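Local coordinates for protein TetR-like transcriptional regulator (Rhodococcus, PDB 3F1B) that probably binds cis-regulatory DNA and controls transcription as a dimeric, all-helical regulator of the TetR family, at residues A[15-20]-A[50-55]; A[98-103]-A[168-173]. All blocks are in the same frame, centred on the assembly; numbering follows the deposited sequence.

Contact 1 (A[15-20]-A[50-55]); sequences REQQML and MLYLYY. With SO4 (sulfate ion), chain C.
Met19, a selenomethionine, packs obliquely against the ring of Tyr54. Its SE is 4.2 Å from the Tyr54 ring centroid and 32° off the ring normal. The same SE sits at the edge of the Tyr55 ring, 4.0 Å from Tyr55 CE2. Both are Met-aromatic contacts. Its chi1 is m and its chi2 and chi3 are t, so the outer part is extended and spans the gap between two helices whose axes come no closer than 11.7 Å. These helical segments, 15-20 and 50-54, cross at -106°. In the register, Met19 CA is 7.7 Å from Leu51 CA, and Glu16 CA is 8.3 Å from Tyr54 CA. Met19 CE ends among Leu51 CA (3.5 Å), Tyr54 CD2 (3.6 Å) and Met50 CE (3.7 Å). Met50 is also selenomethionine, and its CE lies 4.0 Å from Arg15 NE. Tyr54 and Tyr55 both have chi1 m and point toward 15-20. Tyr55 OH gives a weak hydrogen bond to Glu16 OE1 (2.6 Å) and touches Leu20 CD2 (3.6 Å). Glu16 OE2 forms a salt bridge with Arg12. Helix 58-77 packs against Leu20 and Tyr55, and helix 37-43 against Leu51. Tyr52 points away from 15-20, and its OH makes a weak hydrogen bond to sulfate O2 (3.2 Å). The sulfate probably comes from the crystallisation liquor; it also binds Met37 N and Asp38 N. Segment 50-55 lies in the predicted helix-turn-helix, where helix 48-54 would be the recognition helix. Its packing against helix 12-30 is characteristic of the three-helix DNA-binding domain of TetR-family regulators.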
loop_
_atom_site.group_PDB
_atom_site.type_symbol
_atom_site.label_atom_id
_atom_site.label_comp_id
_atom_site.label_asym_id
_atom_site.label_seq_id
_atom_site.Cartn_x
_atom_site.Cartn_y
_atom_site.Cartn_z
ATOM N N ARG A 15 -4.868 16.032 27.543
ATOM C CA ARG A 15 -6.101 15.301 27.297
ATOM C C ARG A 15 -6.075 14.834 25.832
ATOM O O ARG A 15 -6.336 13.661 25.542
ATOM C CB ARG A 15 -7.314 16.176 27.600
ATOM C CG ARG A 15 -8.516 15.413 28.178
ATOM C CD ARG A 15 -8.123 14.490 29.360
ATOM N NE ARG A 15 -9.250 14.171 30.255
ATOM C CZ ARG A 15 -9.478 14.720 31.455
ATOM N NH1 ARG A 15 -8.663 15.642 31.955
ATOM N NH2 ARG A 15 -10.538 14.343 32.164
ATOM N N GLU A 16 -5.739 15.777 24.946
ATOM C CA GLU A 16 -5.369 15.569 23.537
ATOM C C GLU A 16 -4.561 14.299 23.275
ATOM O O GLU A 16 -5.030 13.373 22.609
ATOM C CB GLU A 16 -4.487 16.745 23.108
ATOM C CG GLU A 16 -4.163 16.841 21.627
ATOM C CD GLU A 16 -5.133 17.777 20.920
ATOM O OE1 GLU A 16 -6.302 17.348 20.687
ATOM O OE2 GLU A 16 -4.733 18.943 20.628
ATOM N N GLN A 17 -3.342 14.280 23.808
ATOM C CA GLN A 17 -2.418 13.192 23.579
ATOM C C GLN A 17 -2.971 11.861 24.066
ATOM O O GLN A 17 -2.694 10.824 23.448
ATOM C CB GLN A 17 -1.023 13.498 24.138
ATOM C CG GLN A 17 -0.188 12.295 24.597
ATOM C CD GLN A 17 -0.148 12.159 26.129
ATOM O OE1 GLN A 17 0.906 12.309 26.741
ATOM N NE2 GLN A 17 -1.305 11.910 26.752
ATOM N N GLN A 18 -3.780 11.878 25.124
ATOM C CA GLN A 18 -4.386 10.638 25.591
ATOM C C GLN A 18 -5.446 10.111 24.632
ATOM O O GLN A 18 -5.567 8.888 24.444
ATOM C CB GLN A 18 -5.003 10.841 26.941
ATOM C CG GLN A 18 -4.042 10.760 28.051
ATOM C CD GLN A 18 -4.729 10.987 29.376
ATOM O OE1 GLN A 18 -5.963 10.904 29.470
ATOM N NE2 GLN A 18 -3.948 11.291 30.405
HETATM N N MSE A 19 -6.201 11.025 24.020
HETATM C CA MSE A 19 -7.271 10.663 23.087
HETATM C C MSE A 19 -6.705 10.173 21.768
HETATM O O MSE A 19 -7.258 9.293 21.155
HETATM C CB MSE A 19 -8.160 11.869 22.796
HETATM C CG MSE A 19 -9.238 12.092 23.812
HETATM SE SE MSE A 19 -10.149 13.825 23.643
HETATM C CE MSE A 19 -11.717 13.367 24.695
ATOM N N LEU A 20 -5.625 10.780 21.320
ATOM C CA LEU A 20 -5.010 10.427 20.067
ATOM C C LEU A 20 -4.243 9.095 20.155
ATOM O O LEU A 20 -4.277 8.280 19.216
ATOM C CB LEU A 20 -4.163 11.601 19.539
ATOM C CG LEU A 20 -4.964 12.854 19.067
ATOM C CD1 LEU A 20 -4.075 14.063 18.880
ATOM C CD2 LEU A 20 -5.781 12.675 17.802
HETATM N N MSE A 50 -17.533 13.366 26.037
HETATM C CA MSE A 50 -16.260 14.072 26.099
HETATM C C MSE A 50 -15.538 14.074 24.773
HETATM O O MSE A 50 -15.195 15.145 24.254
HETATM C CB MSE A 50 -15.354 13.424 27.121
HETATM C CG MSE A 50 -15.295 14.149 28.429
HETATM SE SE MSE A 50 -14.239 15.760 28.127
HETATM C CE MSE A 50 -12.477 14.886 28.018
ATOM N N LEU A 51 -15.306 12.874 24.232
ATOM C CA LEU A 51 -14.665 12.705 22.930
ATOM C C LEU A 51 -15.288 13.621 21.842
ATOM O O LEU A 51 -14.580 14.324 21.117
ATOM C CB LEU A 51 -14.779 11.239 22.498
ATOM C CG LEU A 51 -13.569 10.421 22.086
ATOM C CD1 LEU A 51 -14.002 9.356 21.127
ATOM C CD2 LEU A 51 -12.456 11.213 21.481
ATOM N N TYR A 52 -16.613 13.610 21.740
ATOM C CA TYR A 52 -17.302 14.416 20.726
ATOM C C TYR A 52 -17.136 15.910 20.909
ATOM O O TYR A 52 -17.211 16.664 19.932
ATOM C CB TYR A 52 -18.783 14.075 20.691
ATOM C CG TYR A 52 -19.056 12.831 19.927
ATOM C CD1 TYR A 52 -19.110 11.621 20.564
ATOM C CD2 TYR A 52 -19.222 12.863 18.554
ATOM C CE1 TYR A 52 -19.333 10.460 19.852
ATOM C CE2 TYR A 52 -19.460 11.715 17.824
ATOM C CZ TYR A 52 -19.523 10.511 18.475
ATOM O OH TYR A 52 -19.768 9.339 17.775
ATOM N N LEU A 53 -16.930 16.344 22.151
ATOM C CA LEU A 53 -16.610 17.757 22.398
ATOM C C LEU A 53 -15.195 18.144 21.909
ATOM O O LEU A 53 -14.887 19.320 21.819
ATOM C CB LEU A 53 -16.841 18.179 23.881
ATOM C CG LEU A 53 -18.240 18.097 24.505
ATOM C CD1 LEU A 53 -18.187 18.416 25.961
ATOM C CD2 LEU A 53 -19.191 19.040 23.806
ATOM N N TYR A 54 -14.350 17.158 21.600
ATOM C CA TYR A 54 -13.036 17.440 21.031
ATOM C C TYR A 54 -13.048 17.103 19.569
ATOM O O TYR A 54 -12.488 17.853 18.765
ATOM C CB TYR A 54 -11.874 16.705 21.730
ATOM C CG TYR A 54 -11.574 17.251 23.082
ATOM C CD1 TYR A 54 -10.554 18.190 23.286
ATOM C CD2 TYR A 54 -12.357 16.866 24.184
ATOM C CE1 TYR A 54 -10.312 18.723 24.590
ATOM C CE2 TYR A 54 -12.145 17.393 25.479
ATOM C CZ TYR A 54 -11.125 18.298 25.683
ATOM O OH TYR A 54 -10.959 18.753 26.980
ATOM N N TYR A 55 -13.678 15.990 19.200
ATOM C CA TYR A 55 -13.614 15.568 17.806
ATOM C C TYR A 55 -14.907 15.641 17.024
ATOM O O TYR A 55 -14.950 16.294 15.962
ATOM C CB TYR A 55 -12.816 14.266 17.628
ATOM C CG TYR A 55 -11.394 14.533 18.042
ATOM C CD1 TYR A 55 -10.520 15.230 17.178
ATOM C CD2 TYR A 55 -10.949 14.208 19.331
ATOM C CE1 TYR A 55 -9.226 15.559 17.569
ATOM C CE2 TYR A 55 -9.648 14.542 19.738
ATOM C CZ TYR A 55 -8.791 15.198 18.833
ATOM O OH TYR A 55 -7.496 15.502 19.208
HETATM S S SO4 C . -19.762 5.037 17.221
HETATM O O1 SO4 C . -19.216 4.374 18.400
HETATM O O2 SO4 C . -20.452 6.232 17.721
HETATM O O3 SO4 C . -18.700 5.388 16.274
HETATM O O4 SO4 C . -20.715 4.163 16.543
#

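Contact 2 (A[98-103]-A[168-173]); sequences FLGFVG and VADRVA
Segments 98-103 and 168-173 are both helical and run in roughly the same direction, with axes that approach to 8.4 Å and cross at -40°. They join helices 87-104 and 153-173 in the all-helical C-terminal domain of the TetR fold. The backbones converge toward their C-terminal ends: Leu99 CA is 6.0 Å from Ala169 CA, but Gly103 CA is only 4.7 Å from Ala173 CA. The contact is apolar. Leu99 (chi1 m, chi2 t) reaches across to place CD2 3.8 Å from Ala169 CA and 3.9 Å from Val172 CG2. Phe98 has chi1 t, which brings its CZ to 3.3 Å from Ala169 CB. Val172 points toward the first helix, with CG1 3.5 Å from Leu99 O and 4.0 Å from Gly103 N. Helix 179-196 packs against Leu99, Val168 and Val172, while Trp109 touches Phe98, Val102 and Ala169. Arg171 points away from 98-103 and makes a salt bridge to Asp131 of the second subunit. Val102 (chi1 t) fits between Ala169 and Ala173: its CG1 is 3.2 Å from Ala169 O and 3.4 Å from Ala173 CB.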
loop_
_atom_site.group_PDB
_atom_site.type_symbol
_atom_site.label_atom_id
_atom_site.label_comp_id
_atom_site.label_asym_id
_atom_site.label_seq_id
_atom_site.Cartn_x
_atom_site.Cartn_y
_atom_site.Cartn_z
ATOM N N PHE A 98 13.211 6.669 9.032
ATOM C CA PHE A 98 11.976 5.982 8.629
ATOM C C PHE A 98 11.844 4.613 9.258
ATOM O O PHE A 98 10.795 4.293 9.853
ATOM C CB PHE A 98 11.954 5.846 7.097
ATOM C CG PHE A 98 10.943 4.898 6.567
ATOM C CD1 PHE A 98 9.630 4.920 7.016
ATOM C CD2 PHE A 98 11.276 4.049 5.537
ATOM C CE1 PHE A 98 8.708 4.073 6.500
ATOM C CE2 PHE A 98 10.357 3.201 5.001
ATOM C CZ PHE A 98 9.076 3.208 5.465
ATOM N N LEU A 99 12.862 3.778 9.076
ATOM C CA LEU A 99 12.765 2.423 9.560
ATOM C C LEU A 99 12.807 2.292 11.097
ATOM O O LEU A 99 12.125 1.412 11.662
ATOM C CB LEU A 99 13.805 1.539 8.912
ATOM C CG LEU A 99 13.530 1.197 7.454
ATOM C CD1 LEU A 99 14.791 0.500 6.971
ATOM C CD2 LEU A 99 12.239 0.317 7.249
ATOM N N GLY A 100 13.579 3.157 11.762
ATOM C CA GLY A 100 13.624 3.213 13.246
ATOM C C GLY A 100 12.284 3.673 13.818
ATOM O O GLY A 100 11.806 3.147 14.844
ATOM N N PHE A 101 11.640 4.617 13.134
ATOM C CA PHE A 101 10.313 5.082 13.550
ATOM C C PHE A 101 9.209 3.979 13.462
ATOM O O PHE A 101 8.335 3.845 14.328
ATOM C CB PHE A 101 9.909 6.264 12.698
ATOM C CG PHE A 101 8.437 6.599 12.789
ATOM C CD1 PHE A 101 7.965 7.444 13.792
ATOM C CD2 PHE A 101 7.523 6.069 11.875
ATOM C CE1 PHE A 101 6.612 7.751 13.867
ATOM C CE2 PHE A 101 6.149 6.390 11.976
ATOM C CZ PHE A 101 5.721 7.225 12.974
ATOM N N VAL A 102 9.249 3.207 12.399
ATOM C CA VAL A 102 8.271 2.176 12.168
ATOM C C VAL A 102 8.461 1.111 13.270
ATOM O O VAL A 102 7.511 0.601 13.849
ATOM C CB VAL A 102 8.518 1.617 10.765
ATOM C CG1 VAL A 102 8.075 0.181 10.662
ATOM C CG2 VAL A 102 7.866 2.531 9.715
ATOM N N GLY A 103 9.712 0.823 13.566
ATOM C CA GLY A 103 10.052 -0.194 14.504
ATOM C C GLY A 103 9.530 0.143 15.868
ATOM O O GLY A 103 9.057 -0.750 16.566
ATOM N N VAL A 168 8.871 -3.194 3.190
ATOM C CA VAL A 168 9.908 -3.658 4.120
ATOM C C VAL A 168 9.617 -3.086 5.534
ATOM O O VAL A 168 9.660 -3.817 6.521
ATOM C CB VAL A 168 11.344 -3.307 3.592
ATOM C CG1 VAL A 168 12.384 -3.370 4.706
ATOM C CG2 VAL A 168 11.756 -4.292 2.466
ATOM N N ALA A 169 9.290 -1.797 5.580
ATOM C CA ALA A 169 8.780 -1.148 6.747
ATOM C C ALA A 169 7.733 -2.036 7.402
ATOM O O ALA A 169 7.838 -2.289 8.595
ATOM C CB ALA A 169 8.201 0.205 6.390
ATOM N N ASP A 170 6.759 -2.537 6.647
ATOM C CA ASP A 170 5.745 -3.501 7.192
ATOM C C ASP A 170 6.352 -4.635 7.982
ATOM O O ASP A 170 5.909 -4.962 9.051
ATOM C CB ASP A 170 4.959 -4.183 6.068
ATOM C CG ASP A 170 3.495 -3.817 6.055
ATOM O OD1 ASP A 170 3.067 -3.011 6.923
ATOM O OD2 ASP A 170 2.755 -4.346 5.161
ATOM N N ARG A 171 7.362 -5.266 7.421
ATOM C CA ARG A 171 8.032 -6.344 8.110
ATOM C C ARG A 171 8.886 -5.841 9.296
ATOM O O ARG A 171 8.960 -6.519 10.305
ATOM C CB ARG A 171 8.875 -7.158 7.127
ATOM C CG ARG A 171 8.050 -7.887 6.093
ATOM C CD ARG A 171 7.329 -9.088 6.661
ATOM N NE ARG A 171 6.138 -9.382 5.854
ATOM C CZ ARG A 171 5.924 -10.499 5.140
ATOM N NH1 ARG A 171 6.809 -11.510 5.098
ATOM N NH2 ARG A 171 4.792 -10.611 4.462
ATOM N N VAL A 172 9.540 -4.693 9.166
ATOM C CA VAL A 172 10.174 -4.057 10.300
ATOM C C VAL A 172 9.134 -3.787 11.419
ATOM O O VAL A 172 9.317 -4.236 12.530
ATOM C CB VAL A 172 10.943 -2.769 9.885
ATOM C CG1 VAL A 172 11.279 -1.918 11.090
ATOM C CG2 VAL A 172 12.183 -3.133 9.103
ATOM N N ALA A 173 8.023 -3.118 11.126
ATOM C CA ALA A 173 6.973 -2.889 12.158
ATOM C C ALA A 173 6.551 -4.181 12.828
ATOM O O ALA A 173 6.213 -4.194 13.986
ATOM C CB ALA A 173 5.759 -2.207 11.564
#

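Overall arrangement
Contact 1 closes before contact 2 opens, so the two lie in series along the chain. Their centres are 28 Å apart and their nearest atoms about 12 Å apart. Contact 1 joins helices 12-30 and 48-54 in the probable N-terminal DNA-binding domain. Contact 2 joins helices 87-104 and 153-173 in the C-terminal domain, nearer the centre of the chain. They share no helix, but helix 58-77 touches both, meeting Leu20 and Tyr55 in contact 1 and Phe98 in contact 2. It thus links the two domains. The second subunit reaches only contact 2, consistent with the TetR plan of dimerisation through the C-terminal domain.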